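Local coordinates for CG14216 (Drosophila melanogaster, PDB 3OMX), which probably removes phosphate from serines and threonines in the C-terminal domain of RNA polymerase II, with a role in RNA processing and termination, at residues Val4-Ser9 against Phe27-Tyr32; Ser10-Ser15 against Leu78-Arg83; Asn127-Val132 against Asp163-Ile168; Thr152-Met157 against Gln173-Arg178. All coordinates share one frame; numbering follows the deposited sequence.

Contact 1 (Val4-Ser9 against Phe27-Tyr32). With VO4 (vanadate ion), chain E.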
loop_
_atom_site.group_PDB
_atom_site.type_symbol
_atom_site.label_atom_id
_atom_site.label_comp_id
_atom_site.label_asym_id
_atom_site.label_seq_id
_atom_site.Cartn_x
_atom_site.Cartn_y
_atom_site.Cartn_z
ATOM N N VAL A 4 -1.207 -10.719 2.250
ATOM C CA VAL A 4 -0.980 -9.718 1.263
ATOM C C VAL A 4 -0.534 -8.459 1.884
ATOM O O VAL A 4 -0.968 -8.144 2.954
ATOM C CB VAL A 4 -2.371 -9.371 0.527
ATOM C CG1 VAL A 4 -2.164 -8.305 -0.384
ATOM C CG2 VAL A 4 -2.843 -10.567 -0.263
ATOM N N ALA A 5 0.313 -7.696 1.180
ATOM C CA ALA A 5 0.715 -6.364 1.650
ATOM C C ALA A 5 0.424 -5.348 0.489
ATOM O O ALA A 5 0.622 -5.647 -0.649
ATOM C CB ALA A 5 2.177 -6.399 1.924
ATOM N N VAL A 6 0.026 -4.162 0.836
ATOM C CA VAL A 6 -0.224 -3.146 -0.033
ATOM C C VAL A 6 0.652 -1.981 0.427
ATOM O O VAL A 6 0.657 -1.672 1.586
ATOM C CB VAL A 6 -1.708 -2.657 -0.083
ATOM C CG1 VAL A 6 -1.722 -1.623 -1.189
ATOM C CG2 VAL A 6 -2.735 -3.682 -0.485
ATOM N N VAL A 7 1.300 -1.291 -0.534
ATOM C CA VAL A 7 2.486 -0.463 -0.276
ATOM C C VAL A 7 2.440 0.806 -1.157
ATOM O O VAL A 7 2.346 0.693 -2.348
ATOM C CB VAL A 7 3.898 -1.281 -0.550
ATOM C CG1 VAL A 7 5.029 -0.368 -0.137
ATOM C CG2 VAL A 7 4.007 -2.628 0.150
ATOM N N CYS A 8 2.437 1.980 -0.577
ATOM C CA CYS A 8 2.490 3.188 -1.259
ATOM C C CYS A 8 3.764 3.939 -0.768
ATOM O O CYS A 8 4.726 3.345 -0.366
ATOM C CB CYS A 8 1.198 3.984 -1.111
ATOM S SG CYS A 8 0.792 4.818 0.379
ATOM N N SER A 9 3.768 5.250 -0.795
ATOM C CA SER A 9 4.957 5.894 -0.276
ATOM C C SER A 9 4.975 6.262 1.287
ATOM O O SER A 9 5.939 5.974 2.055
ATOM C CB SER A 9 5.238 7.154 -1.174
ATOM O OG SER A 9 6.494 7.562 -0.733
ATOM N N PHE A 27 -9.784 -10.442 3.577
ATOM C CA PHE A 27 -8.376 -10.804 3.301
ATOM C C PHE A 27 -7.448 -10.558 4.430
ATOM O O PHE A 27 -7.701 -9.717 5.248
ATOM C CB PHE A 27 -7.861 -10.158 1.954
ATOM C CG PHE A 27 -8.650 -10.643 0.736
ATOM C CD1 PHE A 27 -8.334 -11.834 0.108
ATOM C CD2 PHE A 27 -9.757 -9.955 0.306
ATOM C CE1 PHE A 27 -9.064 -12.272 -0.958
ATOM C CE2 PHE A 27 -10.468 -10.403 -0.760
ATOM C CZ PHE A 27 -10.084 -11.534 -1.392
ATOM N N ASN A 28 -6.365 -11.325 4.504
ATOM C CA ASN A 28 -5.260 -11.089 5.443
ATOM C C ASN A 28 -4.306 -10.010 4.826
ATOM O O ASN A 28 -3.471 -10.319 3.983
ATOM C CB ASN A 28 -4.485 -12.408 5.594
ATOM C CG ASN A 28 -3.239 -12.293 6.504
ATOM O OD1 ASN A 28 -2.921 -11.195 7.018
ATOM N ND2 ASN A 28 -2.527 -13.444 6.729
ATOM N N VAL A 29 -4.384 -8.772 5.299
ATOM C CA VAL A 29 -3.721 -7.703 4.623
ATOM C C VAL A 29 -3.001 -6.781 5.599
ATOM O O VAL A 29 -3.547 -6.459 6.623
ATOM C CB VAL A 29 -4.755 -6.882 3.762
ATOM C CG1 VAL A 29 -5.935 -6.409 4.717
ATOM C CG2 VAL A 29 -4.044 -5.712 3.157
ATOM N N ARG A 30 -1.811 -6.277 5.200
ATOM C CA ARG A 30 -1.050 -5.293 5.986
ATOM C C ARG A 30 -0.671 -4.276 4.926
ATOM O O ARG A 30 -0.733 -4.532 3.702
ATOM C CB ARG A 30 0.217 -5.948 6.686
ATOM C CG ARG A 30 -0.171 -7.252 7.410
ATOM C CD ARG A 30 0.894 -8.146 8.295
ATOM N NE ARG A 30 1.070 -7.310 9.431
ATOM C CZ ARG A 30 0.772 -7.575 10.700
ATOM N NH1 ARG A 30 0.380 -8.766 11.099
ATOM N NH2 ARG A 30 0.984 -6.618 11.546
ATOM N N SER A 31 -0.346 -3.088 5.391
ATOM C CA SER A 31 -0.030 -2.109 4.487
ATOM C C SER A 31 1.258 -1.375 4.980
ATOM O O SER A 31 1.484 -1.400 6.146
ATOM C CB SER A 31 -1.229 -1.219 4.343
ATOM O OG SER A 31 -1.383 -0.475 5.507
ATOM N N TYR A 32 2.060 -0.713 4.059
ATOM C CA TYR A 32 3.361 -0.044 4.301
ATOM C C TYR A 32 3.639 1.120 3.316
ATOM O O TYR A 32 2.889 1.306 2.391
ATOM C CB TYR A 32 4.546 -1.013 4.205
ATOM C CG TYR A 32 4.426 -2.228 5.086
ATOM C CD1 TYR A 32 3.833 -3.355 4.600
ATOM C CD2 TYR A 32 4.945 -2.241 6.430
ATOM C CE1 TYR A 32 3.646 -4.482 5.431
ATOM C CE2 TYR A 32 4.806 -3.325 7.243
ATOM C CZ TYR A 32 4.117 -4.444 6.752
ATOM O OH TYR A 32 3.929 -5.583 7.432
HETATM V V VO4 E . 0.326 7.048 -0.051
HETATM O O1 VO4 E . 0.053 8.989 -0.202
HETATM O O2 VO4 E . 0.407 7.435 1.791
HETATM O O3 VO4 E . 2.012 7.400 -0.990
HETATM O O4 VO4 E . -1.173 7.028 -1.188
HETATM O O HOH W 1 -0.812 -9.959 5.344
#
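The Tyr32 ring turns its edge to Ala5, whose CB lies near the ring plane, 4.3 Å from CE1; its hydroxyl goes on to bond with Thr97. These residues belong to neighbouring parallel strands of a beta-alpha-beta crossover, strand 3-8, helix 14-24 and strand 28-33, in the low-molecular-weight tyrosine phosphatase fold. Five backbone hydrogen bonds join the strands, from Val4 N to Asn28 O (2.9 Å) through to Cys8 N and Tyr32 O (3.1 Å). Ala5 and Val7 share a face with Tyr32; Val7 CG2 approaches Tyr32 CB at 4.4 Å. On the other face, under helix 14-24, Val6 CG2 meets Val29 CG2, placed there by a first torsion that sets CG2 of Val29 anti to its nitrogen and beside its carbonyl carbon. Past the last bond the first strand runs into the phosphate-binding loop. There Ser9 N donates to vanadate O3 (2.8 Å). Cys8 SG binds the vanadium atom V of the VO4 ion at 2.3 Å.

Contact 2 (Ser10-Ser15 against Leu78-Arg83). With VO4 (vanadate ion), chain E.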
loop_
_atom_site.group_PDB
_atom_site.type_symbol
_atom_site.label_atom_id
_atom_site.label_comp_id
_atom_site.label_asym_id
_atom_site.label_seq_id
_atom_site.Cartn_x
_atom_site.Cartn_y
_atom_site.Cartn_z
ATOM N N SER A 10 3.856 6.790 1.715
ATOM C CA SER A 10 3.626 7.270 3.046
ATOM C C SER A 10 2.697 6.373 4.004
ATOM O O SER A 10 2.666 6.677 5.133
ATOM C CB SER A 10 2.928 8.662 2.974
ATOM O OG SER A 10 3.742 9.672 2.377
ATOM N N ASN A 11 1.910 5.428 3.498
ATOM C CA ASN A 11 1.034 4.517 4.238
ATOM C C ASN A 11 -0.000 5.308 4.833
ATOM O O ASN A 11 -0.261 5.120 6.024
ATOM C CB ASN A 11 1.697 3.846 5.417
ATOM C CG ASN A 11 1.008 2.538 5.869
ATOM O OD1 ASN A 11 0.108 1.925 5.198
ATOM N ND2 ASN A 11 1.487 2.064 6.961
ATOM N N MET A 12 -0.467 6.280 4.077
ATOM C CA MET A 12 -1.546 7.143 4.516
ATOM C C MET A 12 -2.790 7.063 3.659
ATOM O O MET A 12 -3.913 7.133 4.168
ATOM C CB MET A 12 -1.155 8.608 4.490
ATOM C CG MET A 12 -0.127 9.008 5.403
ATOM S SD MET A 12 -0.866 9.239 7.057
ATOM C CE MET A 12 -2.321 10.079 6.505
ATOM N N ASN A 13 -2.613 7.057 2.326
ATOM C CA ASN A 13 -3.798 7.173 1.453
ATOM C C ASN A 13 -4.044 5.907 0.660
ATOM O O ASN A 13 -4.887 5.129 1.086
ATOM C CB ASN A 13 -3.768 8.450 0.610
ATOM C CG ASN A 13 -4.888 8.529 -0.447
ATOM O OD1 ASN A 13 -4.630 8.895 -1.582
ATOM N ND2 ASN A 13 -6.131 8.241 -0.062
ATOM N N ARG A 14 -3.339 5.687 -0.461
ATOM C CA ARG A 14 -3.677 4.617 -1.309
ATOM C C ARG A 14 -3.490 3.237 -0.647
ATOM O O ARG A 14 -4.197 2.275 -0.923
ATOM C CB ARG A 14 -2.815 4.661 -2.550
ATOM C CG ARG A 14 -3.096 5.800 -3.448
ATOM C CD ARG A 14 -1.975 5.948 -4.419
ATOM N NE ARG A 14 -0.747 6.465 -3.793
ATOM C CZ ARG A 14 0.366 6.719 -4.504
ATOM N NH1 ARG A 14 0.398 6.546 -5.812
ATOM N NH2 ARG A 14 1.455 7.146 -3.924
ATOM N N SER A 15 -2.423 3.075 0.099
ATOM C CA SER A 15 -2.204 1.794 0.678
ATOM C C SER A 15 -3.266 1.557 1.791
ATOM O O SER A 15 -3.730 0.489 1.916
ATOM C CB SER A 15 -0.786 1.743 1.176
ATOM O OG SER A 15 -0.635 2.583 2.238
ATOM N N LEU A 78 -7.616 15.222 7.702
ATOM C CA LEU A 78 -8.111 14.940 9.052
ATOM C C LEU A 78 -9.014 13.715 8.868
ATOM O O LEU A 78 -8.807 12.699 9.521
ATOM C CB LEU A 78 -8.866 16.092 9.704
ATOM C CG LEU A 78 -7.922 17.182 10.178
ATOM C CD1 LEU A 78 -8.680 18.185 11.017
ATOM C CD2 LEU A 78 -6.767 16.582 10.939
ATOM N N HIS A 79 -9.906 13.781 7.890
ATOM C CA HIS A 79 -10.744 12.643 7.536
ATOM C C HIS A 79 -9.914 11.390 7.326
ATOM O O HIS A 79 -10.128 10.433 8.049
ATOM C CB HIS A 79 -11.584 12.884 6.301
ATOM C CG HIS A 79 -12.434 11.689 5.947
ATOM N ND1 HIS A 79 -11.954 10.607 5.224
ATOM C CD2 HIS A 79 -13.698 11.344 6.335
ATOM C CE1 HIS A 79 -12.908 9.685 5.126
ATOM N NE2 HIS A 79 -13.965 10.101 5.811
ATOM N N MET A 80 -9.029 11.370 6.301
ATOM C CA MET A 80 -8.038 10.333 6.068
ATOM C C MET A 80 -7.373 9.792 7.369
ATOM O O MET A 80 -7.204 8.588 7.538
ATOM C CB MET A 80 -6.919 10.822 5.128
ATOM C CG MET A 80 -5.835 9.834 4.806
ATOM S SD MET A 80 -4.624 10.409 3.522
ATOM C CE MET A 80 -5.720 11.018 2.208
ATOM N N LEU A 81 -6.945 10.664 8.256
ATOM C CA LEU A 81 -6.210 10.177 9.421
ATOM C C LEU A 81 -7.180 9.520 10.463
ATOM O O LEU A 81 -6.920 8.452 10.964
ATOM C CB LEU A 81 -5.489 11.325 10.068
ATOM C CG LEU A 81 -4.279 11.818 9.320
ATOM C CD1 LEU A 81 -4.166 13.295 9.620
ATOM C CD2 LEU A 81 -3.062 11.011 9.733
ATOM N N ASP A 82 -8.280 10.182 10.783
ATOM C CA ASP A 82 -9.416 9.543 11.421
ATOM C C ASP A 82 -9.698 8.129 10.908
ATOM O O ASP A 82 -9.880 7.211 11.660
ATOM C CB ASP A 82 -10.671 10.373 11.136
ATOM C CG ASP A 82 -11.819 10.008 12.055
ATOM O OD1 ASP A 82 -11.619 10.120 13.303
ATOM O OD2 ASP A 82 -12.886 9.639 11.515
ATOM N N ARG A 83 -9.783 7.965 9.599
ATOM C CA ARG A 83 -10.034 6.635 9.049
ATOM C C ARG A 83 -8.883 5.694 9.317
ATOM O O ARG A 83 -9.105 4.496 9.550
ATOM C CB ARG A 83 -10.234 6.763 7.571
ATOM C CG ARG A 83 -10.700 5.543 6.884
ATOM C CD ARG A 83 -9.569 4.683 6.269
ATOM N NE ARG A 83 -8.394 5.414 5.664
ATOM C CZ ARG A 83 -8.225 5.719 4.370
ATOM N NH1 ARG A 83 -9.146 5.391 3.493
ATOM N NH2 ARG A 83 -7.122 6.357 3.965
HETATM V V VO4 E . 0.326 7.048 -0.051
HETATM O O1 VO4 E . 0.053 8.989 -0.202
HETATM O O2 VO4 E . 0.407 7.435 1.791
HETATM O O3 VO4 E . 2.012 7.400 -0.990
HETATM O O4 VO4 E . -1.173 7.028 -1.188
#
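Met12, in the phosphate-binding loop (the CX5R motif from Cys8 to Arg14), reaches helix 77-85 with its methyl end. The apolar contacts come first: Met12 CE rests 3.4 Å from Leu81 CD2 and 3.8 Å from Met80 SD. Bends at its second and third torsions (-80° and -43°) carry that methyl toward the helix although CB does not point there. Met80, crossing Met12 at about a right angle, ends with its own CE against Asn13 CB at 3.6 Å. Polar contact between the segments is slight. Arg83 NH2 gives a weak hydrogen bond to Met12 O (3.3 Å), which lies at the guanidinium edge; the same carbonyl also receives Asn84, while Arg83 NH1 forms a salt bridge with Glu17. Anion binding is the third kind. Backbone nitrogens of Met12 and Asn13 both donate to vanadate O2, at 2.7 Å from Met12 N, so the residues packed against the helix also line the pocket. Arg14, backed by a salt bridge to Glu108, grips the ion by its side chain: NH2 meets O3 at 3.0 Å and NE meets O4 at 2.7 Å, with an N-H...O angle of 164°.

Contact 3 (Asn127-Val132 against Asp163-Ile168)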
loop_
_atom_site.group_PDB
_atom_site.type_symbol
_atom_site.label_atom_id
_atom_site.label_comp_id
_atom_site.label_asym_id
_atom_site.label_seq_id
_atom_site.Cartn_x
_atom_site.Cartn_y
_atom_site.Cartn_z
ATOM N N ASN A 127 14.274 -19.808 0.724
ATOM C CA ASN A 127 13.913 -19.729 -0.687
ATOM C C ASN A 127 12.371 -19.744 -0.999
ATOM O O ASN A 127 11.909 -20.506 -1.863
ATOM C CB ASN A 127 14.706 -20.700 -1.553
ATOM C CG ASN A 127 14.907 -20.156 -3.012
ATOM O OD1 ASN A 127 15.615 -19.102 -3.244
ATOM N ND2 ASN A 127 14.255 -20.841 -4.000
ATOM N N ARG A 128 11.580 -18.919 -0.289
ATOM C CA ARG A 128 10.136 -18.925 -0.510
ATOM C C ARG A 128 9.707 -17.689 -1.390
ATOM O O ARG A 128 10.039 -16.536 -1.116
ATOM C CB ARG A 128 9.303 -19.083 0.812
ATOM C CG ARG A 128 8.335 -17.907 1.149
ATOM C CD ARG A 128 7.542 -17.986 2.494
ATOM N NE ARG A 128 6.196 -17.399 2.361
ATOM C CZ ARG A 128 5.436 -16.860 3.341
ATOM N NH1 ARG A 128 5.912 -16.812 4.624
ATOM N NH2 ARG A 128 4.172 -16.366 3.058
ATOM N N PRO A 129 8.992 -17.967 -2.460
ATOM C CA PRO A 129 8.673 -16.998 -3.513
ATOM C C PRO A 129 7.659 -16.064 -2.967
ATOM O O PRO A 129 6.687 -16.574 -2.388
ATOM C CB PRO A 129 8.005 -17.876 -4.598
ATOM C CG PRO A 129 8.429 -19.323 -4.242
ATOM C CD PRO A 129 8.371 -19.277 -2.728
ATOM N N VAL A 130 7.920 -14.756 -3.063
ATOM C CA VAL A 130 6.874 -13.766 -2.888
ATOM C C VAL A 130 6.644 -13.024 -4.247
ATOM O O VAL A 130 7.654 -12.673 -4.916
ATOM C CB VAL A 130 7.237 -12.758 -1.788
ATOM C CG1 VAL A 130 8.622 -12.230 -1.981
ATOM C CG2 VAL A 130 6.292 -11.620 -1.845
ATOM N N HIS A 131 5.371 -12.776 -4.666
ATOM C CA HIS A 131 5.135 -12.062 -5.954
ATOM C C HIS A 131 4.901 -10.574 -5.756
ATOM O O HIS A 131 4.006 -10.211 -4.992
ATOM C CB HIS A 131 3.938 -12.662 -6.573
ATOM C CG HIS A 131 4.208 -14.016 -7.065
ATOM N ND1 HIS A 131 3.685 -15.162 -6.466
ATOM C CD2 HIS A 131 5.028 -14.431 -8.040
ATOM C CE1 HIS A 131 4.135 -16.212 -7.106
ATOM N NE2 HIS A 131 4.976 -15.794 -8.040
ATOM N N VAL A 132 5.676 -9.704 -6.386
ATOM C CA VAL A 132 5.467 -8.226 -6.244
ATOM C C VAL A 132 4.756 -7.776 -7.540
ATOM O O VAL A 132 5.231 -8.103 -8.598
ATOM C CB VAL A 132 6.818 -7.453 -6.053
ATOM C CG1 VAL A 132 6.612 -6.019 -5.847
ATOM C CG2 VAL A 132 7.531 -7.908 -4.767
ATOM N N ASP A 163 -2.282 -23.061 -6.570
ATOM C CA ASP A 163 -0.937 -23.295 -7.071
ATOM C C ASP A 163 -0.394 -22.028 -7.645
ATOM O O ASP A 163 0.071 -21.956 -8.778
ATOM C CB ASP A 163 -0.844 -24.487 -8.065
ATOM C CG ASP A 163 0.636 -24.755 -8.552
ATOM O OD1 ASP A 163 1.643 -24.178 -8.004
ATOM O OD2 ASP A 163 0.783 -25.510 -9.544
ATOM N N LEU A 164 -0.412 -21.016 -6.793
ATOM C CA LEU A 164 -0.284 -19.657 -7.282
ATOM C C LEU A 164 0.955 -19.462 -8.116
ATOM O O LEU A 164 0.896 -18.721 -9.135
ATOM C CB LEU A 164 -0.327 -18.718 -6.115
ATOM C CG LEU A 164 -0.783 -17.250 -6.214
ATOM C CD1 LEU A 164 0.333 -16.384 -5.994
ATOM C CD2 LEU A 164 -1.487 -16.871 -7.489
ATOM N N ASP A 165 2.069 -20.099 -7.769
ATOM C CA ASP A 165 3.300 -19.827 -8.535
ATOM C C ASP A 165 3.221 -20.234 -9.992
ATOM O O ASP A 165 3.904 -19.649 -10.831
ATOM C CB ASP A 165 4.518 -20.549 -7.952
ATOM C CG ASP A 165 4.877 -20.042 -6.534
ATOM O OD1 ASP A 165 4.807 -18.829 -6.243
ATOM O OD2 ASP A 165 5.250 -20.872 -5.661
ATOM N N ASN A 166 2.427 -21.258 -10.290
ATOM C CA ASN A 166 2.226 -21.654 -11.654
ATOM C C ASN A 166 0.979 -21.109 -12.381
ATOM O O ASN A 166 0.785 -21.439 -13.502
ATOM C CB ASN A 166 2.138 -23.151 -11.775
ATOM C CG ASN A 166 3.343 -23.807 -11.265
ATOM O OD1 ASN A 166 4.478 -23.413 -11.588
ATOM N ND2 ASN A 166 3.135 -24.819 -10.440
ATOM N N ASP A 167 0.111 -20.410 -11.694
ATOM C CA ASP A 167 -1.071 -19.848 -12.277
ATOM C C ASP A 167 -0.869 -18.342 -12.526
ATOM O O ASP A 167 -1.547 -17.750 -13.389
ATOM C CB ASP A 167 -2.282 -20.071 -11.348
ATOM C CG ASP A 167 -2.730 -21.529 -11.308
ATOM O OD1 ASP A 167 -2.172 -22.350 -12.052
ATOM O OD2 ASP A 167 -3.655 -21.909 -10.547
ATOM N N ILE A 168 0.052 -17.734 -11.784
ATOM C CA ILE A 168 -0.005 -16.287 -11.560
ATOM C C ILE A 168 0.255 -15.561 -12.862
ATOM O O ILE A 168 -0.368 -14.619 -13.164
ATOM C CB ILE A 168 0.896 -15.757 -10.397
ATOM C CG1 ILE A 168 0.494 -14.308 -10.170
ATOM C CG2 ILE A 168 2.351 -15.780 -10.768
ATOM C CD1 ILE A 168 0.907 -13.589 -8.900
#
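Helix 164-179 packs by its first turn on one face of the central sheet, over strand 129-134, which lies between strands 103-106 and 184-189. His131 makes most of the contact. Ile168 has CG1 anti to the backbone nitrogen (chi1 -170°), which directs CD1 to His131 CG at 3.8 Å, while its CG2 sits over one face of the imidazole, 4.0 Å from the centroid and offset toward the rim, a CH-pi contact. Leu164 CD1 approaches ND1 of His131 obliquely at 3.6 Å. The Asp165 carboxylate comes to the edge of the ring with its plane turned 58° from it, but the modelled approach to CE1 is too short to be trusted. Asp165 OD1 also lies 3.7 Å from Pro129 CB. Exchanging His131 for an alanine would probably open a gap beneath Ile168 and Leu164 and take away the ring that His185 meets. No hydrogen bond joins the two segments, so the helix start is seated on the strand by van der Waals and CH-pi contacts to the imidazole.

Contact 4 (Thr152-Met157 against Gln173-Arg178)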
loop_
_atom_site.group_PDB
_atom_site.type_symbol
_atom_site.label_atom_id
_atom_site.label_comp_id
_atom_site.label_asym_id
_atom_site.label_seq_id
_atom_site.Cartn_x
_atom_site.Cartn_y
_atom_site.Cartn_z
ATOM N N THR A 152 -8.484 -5.189 -5.135
ATOM C CA THR A 152 -9.244 -6.207 -4.467
ATOM C C THR A 152 -9.768 -7.222 -5.429
ATOM O O THR A 152 -9.628 -8.430 -5.195
ATOM C CB THR A 152 -10.410 -5.603 -3.754
ATOM O OG1 THR A 152 -9.829 -4.782 -2.746
ATOM C CG2 THR A 152 -11.309 -6.738 -3.099
ATOM N N ASP A 153 -10.288 -6.765 -6.554
ATOM C CA ASP A 153 -10.621 -7.648 -7.626
ATOM C C ASP A 153 -9.476 -8.529 -8.127
ATOM O O ASP A 153 -9.664 -9.713 -8.315
ATOM C CB ASP A 153 -11.334 -6.792 -8.718
ATOM C CG ASP A 153 -11.394 -7.426 -10.089
ATOM O OD1 ASP A 153 -11.253 -8.690 -10.191
ATOM O OD2 ASP A 153 -11.608 -6.632 -11.102
ATOM N N MET A 154 -8.282 -7.992 -8.353
ATOM C CA MET A 154 -7.182 -8.858 -8.673
ATOM C C MET A 154 -6.799 -9.921 -7.553
ATOM O O MET A 154 -6.494 -11.068 -7.832
ATOM C CB MET A 154 -5.986 -7.969 -8.858
ATOM C CG MET A 154 -4.805 -8.746 -9.464
ATOM S SD MET A 154 -3.307 -7.593 -9.447
ATOM C CE MET A 154 -2.983 -7.233 -7.766
ATOM N N ILE A 155 -6.704 -9.503 -6.307
ATOM C CA ILE A 155 -6.342 -10.464 -5.212
ATOM C C ILE A 155 -7.415 -11.533 -5.192
ATOM O O ILE A 155 -7.166 -12.719 -5.034
ATOM C CB ILE A 155 -6.239 -9.724 -3.811
ATOM C CG1 ILE A 155 -5.004 -8.802 -3.789
ATOM C CG2 ILE A 155 -6.158 -10.652 -2.589
ATOM C CD1 ILE A 155 -3.737 -9.491 -4.374
ATOM N N ASN A 156 -8.632 -11.106 -5.335
ATOM C CA ASN A 156 -9.751 -12.010 -5.229
ATOM C C ASN A 156 -9.622 -13.061 -6.271
ATOM O O ASN A 156 -9.960 -14.256 -6.100
ATOM C CB ASN A 156 -11.050 -11.238 -5.444
ATOM C CG ASN A 156 -12.280 -12.076 -5.229
ATOM O OD1 ASN A 156 -12.499 -12.633 -4.144
ATOM N ND2 ASN A 156 -13.118 -12.120 -6.223
ATOM N N MET A 157 -9.077 -12.643 -7.399
ATOM C CA MET A 157 -8.863 -13.650 -8.386
ATOM C C MET A 157 -7.671 -14.578 -8.056
ATOM O O MET A 157 -7.743 -15.764 -8.205
ATOM C CB MET A 157 -8.791 -13.040 -9.786
ATOM C CG MET A 157 -8.120 -13.901 -10.795
ATOM S SD MET A 157 -7.970 -12.691 -12.173
ATOM C CE MET A 157 -6.151 -12.456 -11.964
ATOM N N GLN A 173 -2.137 -11.825 -16.991
ATOM C CA GLN A 173 -2.593 -11.541 -18.339
ATOM C C GLN A 173 -4.123 -11.440 -18.510
ATOM O O GLN A 173 -4.535 -10.559 -19.169
ATOM C CB GLN A 173 -2.053 -12.604 -19.273
ATOM C CG GLN A 173 -0.495 -12.618 -19.339
ATOM C CD GLN A 173 -0.005 -13.587 -20.420
ATOM O OE1 GLN A 173 -0.832 -14.399 -20.888
ATOM N NE2 GLN A 173 1.315 -13.480 -20.871
ATOM N N GLU A 174 -4.950 -12.316 -17.943
ATOM C CA GLU A 174 -6.369 -12.202 -18.147
ATOM C C GLU A 174 -6.806 -10.912 -17.566
ATOM O O GLU A 174 -7.718 -10.268 -18.096
ATOM C CB GLU A 174 -7.209 -13.171 -17.292
ATOM C CG GLU A 174 -7.109 -14.555 -17.587
ATOM C CD GLU A 174 -7.710 -14.868 -18.980
ATOM O OE1 GLU A 174 -8.630 -14.102 -19.517
ATOM O OE2 GLU A 174 -7.233 -15.928 -19.516
ATOM N N PHE A 175 -6.300 -10.637 -16.382
ATOM C CA PHE A 175 -6.714 -9.439 -15.673
ATOM C C PHE A 175 -6.345 -8.123 -16.420
ATOM O O PHE A 175 -7.105 -7.153 -16.445
ATOM C CB PHE A 175 -6.085 -9.469 -14.263
ATOM C CG PHE A 175 -6.554 -8.358 -13.381
ATOM C CD1 PHE A 175 -7.759 -8.465 -12.725
ATOM C CD2 PHE A 175 -5.806 -7.230 -13.214
ATOM C CE1 PHE A 175 -8.210 -7.490 -11.949
ATOM C CE2 PHE A 175 -6.263 -6.225 -12.401
ATOM C CZ PHE A 175 -7.458 -6.343 -11.781
ATOM N N GLU A 176 -5.135 -8.108 -16.970
ATOM C CA GLU A 176 -4.618 -6.974 -17.738
ATOM C C GLU A 176 -5.491 -6.702 -18.957
ATOM O O GLU A 176 -5.874 -5.540 -19.176
ATOM C CB GLU A 176 -3.239 -7.246 -18.213
ATOM C CG GLU A 176 -2.194 -7.070 -17.104
ATOM C CD GLU A 176 -0.701 -7.302 -17.621
ATOM O OE1 GLU A 176 -0.501 -8.215 -18.437
ATOM O OE2 GLU A 176 0.287 -6.573 -17.251
ATOM N N GLU A 177 -5.864 -7.784 -19.668
ATOM C CA GLU A 177 -6.842 -7.736 -20.771
ATOM C C GLU A 177 -8.218 -7.225 -20.334
ATOM O O GLU A 177 -8.830 -6.496 -21.020
ATOM C CB GLU A 177 -6.991 -9.056 -21.619
ATOM C CG GLU A 177 -8.436 -9.134 -22.474
ATOM C CD GLU A 177 -8.530 -8.484 -23.994
ATOM O OE1 GLU A 177 -7.480 -8.163 -24.642
ATOM O OE2 GLU A 177 -9.677 -8.317 -24.544
ATOM N N ARG A 178 -8.677 -7.593 -19.180
ATOM C CA ARG A 178 -10.003 -7.292 -18.886
ATOM C C ARG A 178 -10.103 -5.878 -18.221
ATOM O O ARG A 178 -11.135 -5.293 -18.258
ATOM C CB ARG A 178 -10.564 -8.413 -17.992
ATOM C CG ARG A 178 -11.890 -8.027 -17.397
ATOM C CD ARG A 178 -12.558 -9.113 -16.446
ATOM N NE ARG A 178 -11.798 -9.593 -15.259
ATOM C CZ ARG A 178 -11.748 -9.034 -14.012
ATOM N NH1 ARG A 178 -12.304 -7.803 -13.752
ATOM N NH2 ARG A 178 -11.085 -9.714 -12.994
#
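Phe175 leaves its helix with CG anti to the backbone nitrogen (chi1 -174°), which sends the ring across to helix 141-158. Its CB meets the methyl CE of Met157 at 3.8 Å. Farther out, CD1 and CD2 pass over CA and CG of Met154. The outer atoms are held from two sides: CZ lies 3.7 Å from Met154 CB, which sits over one face of the ring in a CH-pi contact, and the ring turns its edge, at CE1, to Asp153 OD2, 3.6 Å away and near the ring plane. The sulfur of Met154 adds an oblique Met-aromatic contact, SD being 4.8 Å from the Phe175 ring centroid, and Met157 SD makes a more distant one. The two helices, consecutive in the chain, form a helical hairpin; the axes of segments 152-157 and 173-178 are inclined at 149° and come within 11.1 Å, a separation spanned here by the phenyl ring. Beyond the ring, Arg178 meets Asp153 end-on in a bidentate salt bridge, NH1 to OD2 at 3.0 Å and NH2 to OD1 at 3.0 Å. Both oxygens use their syn lone pairs, and the carboxylate and guanidinium are nearly coplanar. An alanine in place of Asp153 would probably leave Arg178 free to turn and deprive Arg179, which also bridges to OD2, of its partner. Met157 SD stands at the edge of the same guanidinium, 4.4 Å from Arg178 NH2.

In the fold
Contacts 1 and 2 are buried and share the vanadate: the first leads the strand to Cys8, the second packs the loop that follows against helix 77-85, and Asn11 lies against Ser31 between them. Contact 1 relies on backbone hydrogen bonds within the sheet, whereas contact 2 combines thioether packing with donors turned on the anion. Contacts 3 and 4 are only partly buried and lie farther from the chain centre. Both use helix 164-179, its start on the sheet in contact 3 and its later turns on helix 141-158 in contact 4; only the latter has a salt bridge between its segments. Ile155 of helix 141-158 touches Val4 and Phe27, tying contact 4 to contact 1.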